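Local coordinates for protein TRAP dicarboxylate transporter, DctP subunit (Sulfurospirillum deleyianum, PDB 4OVS) that binds succinate and, as a periplasmic solute-binding protein, probably hands its dicarboxylate ligand to a TRAP membrane transporter, at residues F168-S173 with A178-V183; N186-P191 with G202-A207; N209-F214 with L226-H231; K281-A286 with L292-L297. One frame throughout, in Å; residues are numbered along the deposited sequence.

Contact 1 of 4, residues F168-S173 with A178-V183; sequences FRIMSS and AQFKAV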
loop_
_atom_site.group_PDB
_atom_site.type_symbol
_atom_site.label_atom_id
_atom_site.label_comp_id
_atom_site.label_asym_id
_atom_site.label_seq_id
_atom_site.Cartn_x
_atom_site.Cartn_y
_atom_site.Cartn_z
ATOM N N PHE A 168 -8.784 7.091 14.061
ATOM C CA PHE A 168 -7.770 6.402 13.282
ATOM C C PHE A 168 -7.492 7.146 12.001
ATOM O O PHE A 168 -8.419 7.574 11.314
ATOM C CB PHE A 168 -8.236 4.983 12.944
ATOM C CG PHE A 168 -8.100 3.998 14.081
ATOM C CD1 PHE A 168 -6.935 3.249 14.230
ATOM C CD2 PHE A 168 -9.138 3.782 14.960
ATOM C CE1 PHE A 168 -6.798 2.343 15.243
ATOM C CE2 PHE A 168 -9.006 2.867 15.994
ATOM C CZ PHE A 168 -7.829 2.145 16.129
ATOM N N ARG A 169 -6.218 7.325 11.667
ATOM C CA ARG A 169 -5.867 7.717 10.305
ATOM C C ARG A 169 -6.225 6.591 9.322
ATOM O O ARG A 169 -6.018 5.418 9.622
ATOM C CB ARG A 169 -4.364 8.001 10.208
ATOM C CG ARG A 169 -3.908 8.566 8.861
ATOM C CD ARG A 169 -3.388 7.456 7.983
ATOM N NE ARG A 169 -3.117 7.872 6.612
ATOM C CZ ARG A 169 -2.397 7.147 5.755
ATOM N NH1 ARG A 169 -1.858 6.002 6.168
ATOM N NH2 ARG A 169 -2.213 7.565 4.489
ATOM N N ILE A 170 -6.757 6.950 8.159
ATOM C CA ILE A 170 -6.903 6.011 7.038
ATOM C C ILE A 170 -6.426 6.639 5.741
ATOM O O ILE A 170 -6.354 7.861 5.614
ATOM C CB ILE A 170 -8.352 5.627 6.789
ATOM C CG1 ILE A 170 -9.213 6.880 6.632
ATOM C CG2 ILE A 170 -8.864 4.780 7.922
ATOM C CD1 ILE A 170 -10.636 6.569 6.132
HETATM N N MSE A 171 -6.120 5.800 4.772
HETATM C CA MSE A 171 -6.000 6.241 3.392
HETATM C C MSE A 171 -7.399 6.543 2.846
HETATM O O MSE A 171 -8.416 6.155 3.462
HETATM C CB MSE A 171 -5.350 5.152 2.568
HETATM C CG MSE A 171 -3.928 4.757 3.007
HETATM SE SE MSE A 171 -3.331 3.092 2.046
HETATM C CE MSE A 171 -4.520 1.796 2.898
ATOM N N SER A 172 -7.455 7.207 1.690
ATOM C CA SER A 172 -8.716 7.755 1.199
ATOM C C SER A 172 -9.530 6.719 0.478
ATOM O O SER A 172 -9.450 6.600 -0.732
ATOM C CB SER A 172 -8.488 8.903 0.227
ATOM O OG SER A 172 -9.741 9.503 -0.100
ATOM N N SER A 173 -10.343 5.995 1.226
ATOM C CA SER A 173 -11.084 4.891 0.678
ATOM C C SER A 173 -12.361 4.690 1.447
ATOM O O SER A 173 -12.329 4.547 2.667
ATOM C CB SER A 173 -10.254 3.619 0.807
ATOM O OG SER A 173 -11.062 2.479 0.543
ATOM N N ALA A 178 -15.704 2.813 6.177
ATOM C CA ALA A 178 -16.755 1.894 6.585
ATOM C C ALA A 178 -16.219 0.862 7.593
ATOM O O ALA A 178 -16.880 0.520 8.566
ATOM C CB ALA A 178 -17.325 1.205 5.356
ATOM N N GLN A 179 -15.017 0.361 7.353
ATOM C CA GLN A 179 -14.449 -0.687 8.183
ATOM C C GLN A 179 -14.308 -0.247 9.637
ATOM O O GLN A 179 -14.563 -1.015 10.541
ATOM C CB GLN A 179 -13.090 -1.132 7.606
ATOM C CG GLN A 179 -12.097 -1.691 8.584
ATOM C CD GLN A 179 -10.736 -1.983 7.937
ATOM O OE1 GLN A 179 -10.613 -2.871 7.104
ATOM N NE2 GLN A 179 -9.714 -1.228 8.333
ATOM N N PHE A 180 -13.899 0.990 9.860
ATOM C CA PHE A 180 -13.653 1.463 11.213
ATOM C C PHE A 180 -14.927 1.961 11.857
ATOM O O PHE A 180 -15.095 1.899 13.088
ATOM C CB PHE A 180 -12.634 2.573 11.180
ATOM C CG PHE A 180 -11.230 2.090 11.166
ATOM C CD1 PHE A 180 -10.638 1.653 12.328
ATOM C CD2 PHE A 180 -10.497 2.097 9.999
ATOM C CE1 PHE A 180 -9.351 1.217 12.335
ATOM C CE2 PHE A 180 -9.188 1.647 9.989
ATOM C CZ PHE A 180 -8.615 1.210 11.162
ATOM N N LYS A 181 -15.821 2.471 11.030
ATOM C CA LYS A 181 -17.137 2.846 11.506
ATOM C C LYS A 181 -17.837 1.602 12.029
ATOM O O LYS A 181 -18.599 1.667 12.979
ATOM C CB LYS A 181 -17.948 3.506 10.393
ATOM C CG LYS A 181 -17.738 5.019 10.255
ATOM C CD LYS A 181 -18.118 5.515 8.852
ATOM C CE LYS A 181 -18.501 6.979 8.807
ATOM N NZ LYS A 181 -17.457 7.858 9.358
ATOM N N ALA A 182 -17.543 0.458 11.434
ATOM C CA ALA A 182 -18.206 -0.778 11.815
ATOM C C ALA A 182 -17.866 -1.211 13.232
ATOM O O ALA A 182 -18.643 -1.929 13.852
ATOM C CB ALA A 182 -17.843 -1.857 10.858
ATOM N N VAL A 183 -16.708 -0.791 13.742
ATOM C CA VAL A 183 -16.349 -1.070 15.145
ATOM C C VAL A 183 -16.316 0.200 15.985
ATOM O O VAL A 183 -15.677 0.250 17.039
ATOM C CB VAL A 183 -14.994 -1.803 15.255
ATOM C CG1 VAL A 183 -15.022 -3.093 14.418
ATOM C CG2 VAL A 183 -13.883 -0.917 14.779
#

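Contact 2 of 4, residues N186-P191 with G202-A207; sequences NPQVLP and GVVDGA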
loop_
_atom_site.group_PDB
_atom_site.type_symbol
_atom_site.label_atom_id
_atom_site.label_comp_id
_atom_site.label_asym_id
_atom_site.label_seq_id
_atom_site.Cartn_x
_atom_site.Cartn_y
_atom_site.Cartn_z
ATOM N N ASN A 186 -13.627 6.433 14.713
ATOM C CA ASN A 186 -13.745 7.661 13.954
ATOM C C ASN A 186 -12.589 7.736 12.961
ATOM O O ASN A 186 -11.474 8.111 13.335
ATOM C CB ASN A 186 -13.699 8.839 14.929
ATOM C CG ASN A 186 -14.076 10.164 14.290
ATOM O OD1 ASN A 186 -14.365 10.241 13.097
ATOM N ND2 ASN A 186 -14.085 11.220 15.100
ATOM N N PRO A 187 -12.827 7.350 11.693
ATOM C CA PRO A 187 -11.698 7.387 10.758
ATOM C C PRO A 187 -11.490 8.787 10.185
ATOM O O PRO A 187 -12.415 9.569 10.096
ATOM C CB PRO A 187 -12.100 6.389 9.664
ATOM C CG PRO A 187 -13.538 5.926 10.031
ATOM C CD PRO A 187 -14.053 6.899 11.034
ATOM N N GLN A 188 -10.265 9.082 9.794
ATOM C CA GLN A 188 -9.911 10.381 9.294
ATOM C C GLN A 188 -8.825 10.228 8.216
ATOM O O GLN A 188 -7.766 9.654 8.473
ATOM C CB GLN A 188 -9.367 11.196 10.456
ATOM C CG GLN A 188 -9.260 12.648 10.191
ATOM C CD GLN A 188 -8.645 13.389 11.357
ATOM O OE1 GLN A 188 -8.786 12.989 12.520
ATOM N NE2 GLN A 188 -7.969 14.494 11.052
ATOM N N VAL A 189 -9.073 10.770 7.028
ATOM C CA VAL A 189 -8.104 10.664 5.949
ATOM C C VAL A 189 -6.970 11.672 6.112
ATOM O O VAL A 189 -7.222 12.868 6.285
ATOM C CB VAL A 189 -8.764 10.901 4.583
ATOM C CG1 VAL A 189 -7.777 10.661 3.490
ATOM C CG2 VAL A 189 -9.938 10.000 4.417
ATOM N N LEU A 190 -5.730 11.186 6.076
ATOM C CA LEU A 190 -4.546 12.050 6.051
ATOM C C LEU A 190 -3.527 11.492 5.058
ATOM O O LEU A 190 -3.470 10.296 4.841
ATOM C CB LEU A 190 -3.890 12.147 7.458
ATOM C CG LEU A 190 -4.664 12.859 8.568
ATOM C CD1 LEU A 190 -3.976 12.704 9.926
ATOM C CD2 LEU A 190 -4.799 14.322 8.258
ATOM N N PRO A 191 -2.735 12.362 4.433
ATOM C CA PRO A 191 -1.723 11.870 3.500
ATOM C C PRO A 191 -0.645 11.103 4.289
ATOM O O PRO A 191 -0.373 11.432 5.473
ATOM C CB PRO A 191 -1.117 13.145 2.927
ATOM C CG PRO A 191 -1.955 14.290 3.430
ATOM C CD PRO A 191 -2.657 13.820 4.639
ATOM N N GLY A 202 -1.209 13.608 18.841
ATOM C CA GLY A 202 -2.531 13.202 19.299
ATOM C C GLY A 202 -3.691 13.507 18.381
ATOM O O GLY A 202 -4.858 13.367 18.775
ATOM N N VAL A 203 -3.404 13.927 17.154
ATOM C CA VAL A 203 -4.489 14.268 16.232
ATOM C C VAL A 203 -5.358 13.048 15.948
ATOM O O VAL A 203 -6.562 13.190 15.760
ATOM C CB VAL A 203 -3.973 14.841 14.901
ATOM C CG1 VAL A 203 -5.115 14.974 13.870
ATOM C CG2 VAL A 203 -3.298 16.170 15.141
ATOM N N VAL A 204 -4.733 11.868 15.904
ATOM C CA VAL A 204 -5.440 10.580 15.878
ATOM C C VAL A 204 -4.846 9.665 16.968
ATOM O O VAL A 204 -3.704 9.883 17.409
ATOM C CB VAL A 204 -5.362 9.887 14.522
ATOM C CG1 VAL A 204 -6.119 10.663 13.451
ATOM C CG2 VAL A 204 -3.926 9.674 14.106
ATOM N N ASP A 205 -5.617 8.666 17.410
ATOM C CA ASP A 205 -5.152 7.718 18.415
ATOM C C ASP A 205 -4.329 6.589 17.807
ATOM O O ASP A 205 -3.317 6.186 18.363
ATOM C CB ASP A 205 -6.335 7.124 19.176
ATOM C CG ASP A 205 -7.167 8.174 19.858
ATOM O OD1 ASP A 205 -6.595 9.078 20.530
ATOM O OD2 ASP A 205 -8.399 8.091 19.725
ATOM N N GLY A 206 -4.770 6.082 16.656
ATOM C CA GLY A 206 -4.107 4.954 16.025
ATOM C C GLY A 206 -4.117 4.947 14.498
ATOM O O GLY A 206 -4.494 5.919 13.861
ATOM N N ALA A 207 -3.660 3.835 13.929
ATOM C CA ALA A 207 -3.572 3.667 12.496
ATOM C C ALA A 207 -3.536 2.175 12.146
ATOM O O ALA A 207 -3.508 1.317 13.032
ATOM C CB ALA A 207 -2.321 4.386 11.960
#

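Contact 3 of 4, residues N209-F214 with L226-H231; sequences NPLSNF and LTLSNH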
loop_
_atom_site.group_PDB
_atom_site.type_symbol
_atom_site.label_atom_id
_atom_site.label_comp_id
_atom_site.label_asym_id
_atom_site.label_seq_id
_atom_site.Cartn_x
_atom_site.Cartn_y
_atom_site.Cartn_z
ATOM N N ASN A 209 -1.227 -0.335 9.498
ATOM C CA ASN A 209 -0.071 -0.357 8.616
ATOM C C ASN A 209 0.496 -1.745 8.443
ATOM O O ASN A 209 0.386 -2.581 9.331
ATOM C CB ASN A 209 1.062 0.496 9.153
ATOM C CG ASN A 209 0.689 1.954 9.269
ATOM O OD1 ASN A 209 0.244 2.395 10.317
ATOM N ND2 ASN A 209 0.797 2.678 8.189
ATOM N N PRO A 210 1.133 -1.983 7.293
ATOM C CA PRO A 210 1.981 -3.144 7.182
ATOM C C PRO A 210 3.243 -2.893 8.019
ATOM O O PRO A 210 3.526 -1.749 8.304
ATOM C CB PRO A 210 2.274 -3.212 5.694
ATOM C CG PRO A 210 2.107 -1.845 5.216
ATOM C CD PRO A 210 1.100 -1.196 6.052
ATOM N N LEU A 211 3.933 -3.940 8.450
ATOM C CA LEU A 211 5.085 -3.802 9.365
ATOM C C LEU A 211 6.187 -2.985 8.730
ATOM O O LEU A 211 6.944 -2.286 9.421
ATOM C CB LEU A 211 5.625 -5.179 9.804
ATOM C CG LEU A 211 4.684 -5.991 10.677
ATOM C CD1 LEU A 211 5.396 -7.241 11.221
ATOM C CD2 LEU A 211 4.152 -5.139 11.831
ATOM N N SER A 212 6.251 -3.032 7.406
ATOM C CA SER A 212 7.261 -2.320 6.640
ATOM C C SER A 212 7.186 -0.804 6.905
ATOM O O SER A 212 8.151 -0.161 7.302
ATOM C CB SER A 212 7.011 -2.613 5.138
ATOM O OG SER A 212 5.697 -2.137 4.725
ATOM N N ASN A 213 6.013 -0.229 6.710
ATOM C CA ASN A 213 5.821 1.191 6.972
ATOM C C ASN A 213 5.847 1.542 8.474
ATOM O O ASN A 213 6.352 2.595 8.863
ATOM C CB ASN A 213 4.514 1.658 6.360
ATOM C CG ASN A 213 4.567 1.717 4.852
ATOM O OD1 ASN A 213 5.638 1.781 4.233
ATOM N ND2 ASN A 213 3.403 1.738 4.244
ATOM N N PHE A 214 5.306 0.659 9.297
ATOM C CA PHE A 214 5.240 0.871 10.735
ATOM C C PHE A 214 6.624 1.157 11.311
ATOM O O PHE A 214 6.776 2.074 12.086
ATOM C CB PHE A 214 4.605 -0.337 11.422
ATOM C CG PHE A 214 4.268 -0.123 12.861
ATOM C CD1 PHE A 214 3.188 0.649 13.226
ATOM C CD2 PHE A 214 5.017 -0.741 13.849
ATOM C CE1 PHE A 214 2.872 0.855 14.575
ATOM C CE2 PHE A 214 4.719 -0.540 15.209
ATOM C CZ PHE A 214 3.644 0.247 15.568
ATOM N N LEU A 226 0.711 -2.296 19.565
ATOM C CA LEU A 226 0.572 -2.883 18.234
ATOM C C LEU A 226 -0.098 -4.246 18.299
ATOM O O LEU A 226 0.324 -5.125 19.060
ATOM C CB LEU A 226 1.947 -3.047 17.560
ATOM C CG LEU A 226 1.955 -3.782 16.215
ATOM C CD1 LEU A 226 1.320 -2.987 15.131
ATOM C CD2 LEU A 226 3.390 -4.132 15.797
ATOM N N THR A 227 -1.132 -4.435 17.486
ATOM C CA THR A 227 -1.829 -5.712 17.428
ATOM C C THR A 227 -1.653 -6.363 16.076
ATOM O O THR A 227 -1.956 -5.774 15.036
ATOM C CB THR A 227 -3.332 -5.535 17.747
ATOM O OG1 THR A 227 -3.463 -5.091 19.090
ATOM C CG2 THR A 227 -4.076 -6.818 17.611
ATOM N N LEU A 228 -1.145 -7.588 16.079
ATOM C CA LEU A 228 -0.912 -8.302 14.814
ATOM C C LEU A 228 -2.242 -8.857 14.285
ATOM O O LEU A 228 -2.533 -10.045 14.342
ATOM C CB LEU A 228 0.167 -9.372 14.983
ATOM C CG LEU A 228 1.519 -8.832 15.474
ATOM C CD1 LEU A 228 2.518 -9.918 15.701
ATOM C CD2 LEU A 228 2.120 -7.847 14.549
ATOM N N SER A 229 -3.057 -7.941 13.791
ATOM C CA SER A 229 -4.422 -8.235 13.366
ATOM C C SER A 229 -4.541 -8.780 11.945
ATOM O O SER A 229 -5.455 -9.520 11.643
ATOM C CB SER A 229 -5.259 -6.973 13.490
ATOM O OG SER A 229 -4.633 -5.889 12.850
ATOM N N ASN A 230 -3.634 -8.411 11.057
ATOM C CA ASN A 230 -3.693 -8.968 9.719
ATOM C C ASN A 230 -5.064 -8.806 9.101
ATOM O O ASN A 230 -5.526 -9.657 8.393
ATOM C CB ASN A 230 -3.343 -10.458 9.764
ATOM C CG ASN A 230 -1.892 -10.689 10.031
ATOM O OD1 ASN A 230 -1.052 -10.414 9.194
ATOM N ND2 ASN A 230 -1.579 -11.177 11.216
ATOM N N HIS A 231 -5.702 -7.677 9.336
ATOM C CA HIS A 231 -7.130 -7.610 9.097
ATOM C C HIS A 231 -7.450 -7.142 7.681
ATOM O O HIS A 231 -8.566 -7.306 7.226
ATOM C CB HIS A 231 -7.745 -6.694 10.136
ATOM C CG HIS A 231 -7.237 -5.306 10.037
ATOM N ND1 HIS A 231 -6.099 -4.879 10.685
ATOM C CD2 HIS A 231 -7.658 -4.268 9.282
ATOM C CE1 HIS A 231 -5.872 -3.615 10.374
ATOM N NE2 HIS A 231 -6.799 -3.227 9.517
#

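Contact 4 of 4, residues K281-A286 with L292-L297; sequences KISEYA and LKIHTL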
loop_
_atom_site.group_PDB
_atom_site.type_symbol
_atom_site.label_atom_id
_atom_site.label_comp_id
_atom_site.label_asym_id
_atom_site.label_seq_id
_atom_site.Cartn_x
_atom_site.Cartn_y
_atom_site.Cartn_z
ATOM N N LYS A 281 12.751 -6.389 14.312
ATOM C CA LYS A 281 13.197 -5.036 14.672
ATOM C C LYS A 281 12.212 -4.337 15.610
ATOM O O LYS A 281 12.599 -3.647 16.577
ATOM C CB LYS A 281 13.431 -4.203 13.410
ATOM C CG LYS A 281 14.689 -4.555 12.626
ATOM C CD LYS A 281 14.635 -3.888 11.241
ATOM C CE LYS A 281 15.857 -4.179 10.333
ATOM N NZ LYS A 281 17.126 -3.979 11.075
ATOM N N ILE A 282 10.924 -4.495 15.340
ATOM C CA ILE A 282 9.916 -3.921 16.217
ATOM C C ILE A 282 9.978 -4.557 17.619
ATOM O O ILE A 282 9.849 -3.867 18.643
ATOM C CB ILE A 282 8.554 -4.040 15.543
ATOM C CG1 ILE A 282 8.586 -3.211 14.284
ATOM C CG2 ILE A 282 7.389 -3.619 16.456
ATOM C CD1 ILE A 282 7.585 -3.602 13.339
ATOM N N SER A 283 10.215 -5.865 17.670
ATOM C CA SER A 283 10.300 -6.598 18.930
ATOM C C SER A 283 11.486 -6.170 19.767
ATOM O O SER A 283 11.358 -6.001 20.978
ATOM C CB SER A 283 10.374 -8.100 18.637
ATOM O OG SER A 283 9.135 -8.558 18.126
ATOM N N GLU A 284 12.630 -5.970 19.123
ATOM C CA GLU A 284 13.800 -5.513 19.833
ATOM C C GLU A 284 13.567 -4.089 20.377
ATOM O O GLU A 284 13.927 -3.768 21.521
ATOM C CB GLU A 284 15.023 -5.548 18.926
ATOM C CG GLU A 284 16.304 -5.185 19.666
ATOM C CD GLU A 284 17.128 -6.409 20.138
ATOM O OE1 GLU A 284 16.551 -7.278 20.844
ATOM O OE2 GLU A 284 18.358 -6.481 19.844
ATOM N N TYR A 285 12.931 -3.252 19.572
ATOM C CA TYR A 285 12.609 -1.897 19.989
ATOM C C TYR A 285 11.689 -1.909 21.233
ATOM O O TYR A 285 11.849 -1.107 22.171
ATOM C CB TYR A 285 11.957 -1.115 18.844
ATOM C CG TYR A 285 11.277 0.094 19.378
ATOM C CD1 TYR A 285 11.992 1.241 19.676
ATOM C CD2 TYR A 285 9.929 0.070 19.664
ATOM C CE1 TYR A 285 11.367 2.383 20.229
ATOM C CE2 TYR A 285 9.303 1.167 20.205
ATOM C CZ TYR A 285 10.021 2.304 20.512
ATOM O OH TYR A 285 9.356 3.381 21.051
ATOM N N ALA A 286 10.713 -2.804 21.246
ATOM C CA ALA A 286 9.792 -2.849 22.371
ATOM C C ALA A 286 10.525 -3.304 23.668
ATOM O O ALA A 286 10.380 -2.719 24.764
ATOM C CB ALA A 286 8.665 -3.768 22.039
ATOM N N LEU A 292 6.516 -0.093 23.906
ATOM C CA LEU A 292 5.576 -0.698 22.965
ATOM C C LEU A 292 5.251 -2.100 23.447
ATOM O O LEU A 292 6.138 -2.849 23.835
ATOM C CB LEU A 292 6.162 -0.714 21.561
ATOM C CG LEU A 292 5.360 -1.471 20.503
ATOM C CD1 LEU A 292 4.089 -0.730 20.219
ATOM C CD2 LEU A 292 6.165 -1.635 19.237
ATOM N N LYS A 293 3.968 -2.433 23.489
ATOM C CA LYS A 293 3.545 -3.799 23.737
ATOM C C LYS A 293 3.002 -4.339 22.413
ATOM O O LYS A 293 2.264 -3.638 21.732
ATOM C CB LYS A 293 2.429 -3.853 24.782
ATOM C CG LYS A 293 2.735 -3.187 26.097
ATOM C CD LYS A 293 3.876 -3.862 26.860
ATOM C CE LYS A 293 3.559 -5.311 27.232
ATOM N NZ LYS A 293 4.602 -5.934 28.140
ATOM N N ILE A 294 3.377 -5.560 22.058
ATOM C CA ILE A 294 2.914 -6.227 20.837
ATOM C C ILE A 294 1.923 -7.334 21.206
ATOM O O ILE A 294 2.220 -8.197 22.023
ATOM C CB ILE A 294 4.108 -6.792 20.096
ATOM C CG1 ILE A 294 5.129 -5.683 19.896
ATOM C CG2 ILE A 294 3.713 -7.470 18.757
ATOM C CD1 ILE A 294 6.463 -6.176 19.423
ATOM N N HIS A 295 0.725 -7.309 20.638
ATOM C CA HIS A 295 -0.299 -8.278 21.013
ATOM C C HIS A 295 -0.646 -9.141 19.847
ATOM O O HIS A 295 -0.820 -8.639 18.761
ATOM C CB HIS A 295 -1.579 -7.590 21.460
ATOM C CG HIS A 295 -1.349 -6.493 22.431
ATOM N ND1 HIS A 295 -1.150 -6.721 23.774
ATOM C CD2 HIS A 295 -1.269 -5.155 22.259
ATOM C CE1 HIS A 295 -0.969 -5.568 24.389
ATOM N NE2 HIS A 295 -1.033 -4.602 23.492
ATOM N N THR A 296 -0.777 -10.434 20.100
ATOM C CA THR A 296 -1.190 -11.391 19.106
ATOM C C THR A 296 -2.600 -11.858 19.454
ATOM O O THR A 296 -2.967 -11.857 20.598
ATOM C CB THR A 296 -0.251 -12.590 19.091
ATOM O OG1 THR A 296 -0.341 -13.262 20.330
ATOM C CG2 THR A 296 1.159 -12.161 18.899
ATOM N N LEU A 297 -3.392 -12.252 18.465
ATOM C CA LEU A 297 -4.790 -12.558 18.720
ATOM C C LEU A 297 -5.055 -14.054 18.890
ATOM O O LEU A 297 -4.402 -14.899 18.281
ATOM C CB LEU A 297 -5.674 -12.009 17.592
ATOM C CG LEU A 297 -5.659 -10.495 17.369
ATOM C CD1 LEU A 297 -6.539 -10.152 16.183
ATOM C CD2 LEU A 297 -6.103 -9.724 18.606
HETATM O O HOH W 1 7.788 -2.815 25.998
#

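Contact 1 of 4, residues F168-S173 with A178-V183
Phe168 O accepts a hydrogen bond from Gln188 N, which ties strand 167-170 to its parallel neighbour and sets the stretch of backbone from which the Phe168 ring leans on Phe180 of helix 174-181. The two rings form an offset stack, their centroids 4.6 Å apart and their planes tilted by 26°. Phe180 CE1 stands over one face of the Phe168 ring, 3.5 Å from Phe168 CG. In return, Phe168 CB sits over a face of the Phe180 ring in a CH-pi contact, 4.1 Å from that ring's centroid. With CG anti to its own carbonyl carbon (chi1 -84°), Phe180 is directed at the strand. Ile170 slides past the ring the other way and comes in obliquely, Ile170 CG2 lying 3.8 Å from Phe180 CD2. A leucine in place of Phe168 would probably lose the stack, leaving the CE1 rim of Phe180 poorly covered. Between the two apolar strand residues, Arg169 points away from the helix; its NE is bound by Leu190 O and its NH1 by succinate. The aromatic pair thus packs strand against helix within a beta-alpha-beta unit, strand 167-170, helix 174-181, strand 186-189, whose first strand brings an arginine to the ligand.

Contact 2 of 4, residues N186-P191 with G202-A207
Gln188 reaches across to Val203 and Val204 with its terminal amide, and all the contacts within 4.5 Å between the two segments pass through that group. The closer part is at Val204, whose CG1 lies 3.7 Å from Gln188 OE1. Val204 is buried, packed against Leu199 of helix 195-200 and close to the side chain of the succinate-binding Arg169. Because CG of Gln188 is anti to the backbone N (chi1 -166°) and the chain stays extended beyond it (chi2 -177°), the amide is carried the full length of the side chain toward the valines. The segments belong to a strand-helix-strand passage: strand 186-189, paired in parallel with 167-170, leads through helix 195-200 to strand 206-209 of the larger mixed sheet. Gly202, with positive phi, ends that helix in a Schellman motif. The other side of the contact is looser and nearer to solvent. Here exposed Val203 crosses Gln188 at about a right angle, and Val203 CG1 stays 4.0 Å from Gln188 NE2. Gln188 OE1 and Val203 O, both acceptors, are 3.9 Å apart, and no hydrogen bond joins the segments. Leu190 inclines the same way but stops short, Leu190 CD1 lying 4.6 Å from Val204 CG1. Next along, Asp205 turns to other partners, a salt bridge to Lys154 and a hydrogen bond from Lys167 N.

Contact 3 of 4, residues N209-F214 with L226-H231
Leu211 and Phe214, one turn apart at the start of helix 211-216, face Leu228 and Leu226 of segment 226-231 with backbones well separated, 9.3 Å from Leu211 CA to Leu228 CA, so only side chains bridge the gap. Leu226 supplies most of the bridge with its two methyls. CD1 lies over one face of the Phe214 ring, 4.1 Å from the ring centroid and 15° off its normal, a CH-pi contact. Leu226 CD2 stays on the same side of the ring but further out, 3.9 Å from Phe214 CE2, and also meets Leu211 CD2 at 4.2 Å. Leu211 CD2 reaches Leu228 CD2 as well, at 4.3 Å. Phe214 CG is anti to the backbone N (chi1 -170°), which sends the ring straight at Leu226. An alanine at Phe214 is likely to leave Leu226 CD1 without a ring face and open a gap under helix 253-289, whose Ile282 also rests on Phe214. Asn213 of the same helix binds succinate through ND2. Further along, Ser229 OG and His231 ND1 hydrogen-bond in the ring plane, at 2.8 Å; the same OG also bonds Leu150 N, and His231 NE2 bonds Glu208. No hydrogen bond crosses the contact, so helix and strand are held by methyl and ring contacts, while the Ser229-His231 bond lies within segment 226-231.

Contact 4 of 4, residues K281-A286 with L292-L297
Leu292 packs against the helix and overlaps three of its residues, Ile282, Tyr285 and Ala286. Its CG is anti to the backbone N (chi1 173°), and the branch beyond it brings Leu292 CD2 to within 3.6 Å of Ile282 CG2. Leu292 CB meets the Tyr285 ring at its edge, near the ring plane, 3.9 Å from Tyr285 CE2. Ala286 has no side chain beyond CB, which lets the two backbones come together: Ala286 CB is 3.2 Å from Leu292 O, a tight fit. Two residues on, in the strand, Ile294 extends CD1 to touch Ile282 CG2 at 4.0 Å and Ser283 OG at 3.8 Å; that hydroxyl is itself hydrogen-bonded to Leu279 O within the helix. Helix 253-289 and strand 293-295 follow each other in the chain through a short turn, and the axes of segment 281-286 and strand 293-295 run at 135° with a closest approach of 8.9 Å. The strand then adds on to 225-227 in parallel, so the helix lies over this end of the mixed sheet, with Ile282 also touching Leu226. The one polar link between the segments is a water that donates to both Ala286 O, at 2.9 Å, and Leu292 O. Two carbonyl oxygens that could not bond each other are therefore joined through a shared donor, while the rest of the interface is mainly apolar contact, with no direct hydrogen bond between the segments.

How the contacts relate
Contacts 1 and 3 are buried, contacts 2 and 4 only partly. Contacts 1 and 2 share the two-stranded parallel sheet, where strands 167-170 and 186-189 pair; Ile170 N to Gln188 O adds to their bonds, and the Phe168 ring packs on Gly206 and Ala207. Contacts 3 and 4 meet through neighbouring strands of the mixed sheet, the backbone of His295 bonding those of Leu226 and Leu228. Contact 1 is aromatic stacking and contact 3 methyl on ring and methyl on methyl; contact 2, nearer to solvent, sets an amide against valines, and contact 4 admits a bridging water. Succinate-binding residues lie in contacts 1 and 3, whereas contact 4 is farthest from the chain's centre, at about 22 Å.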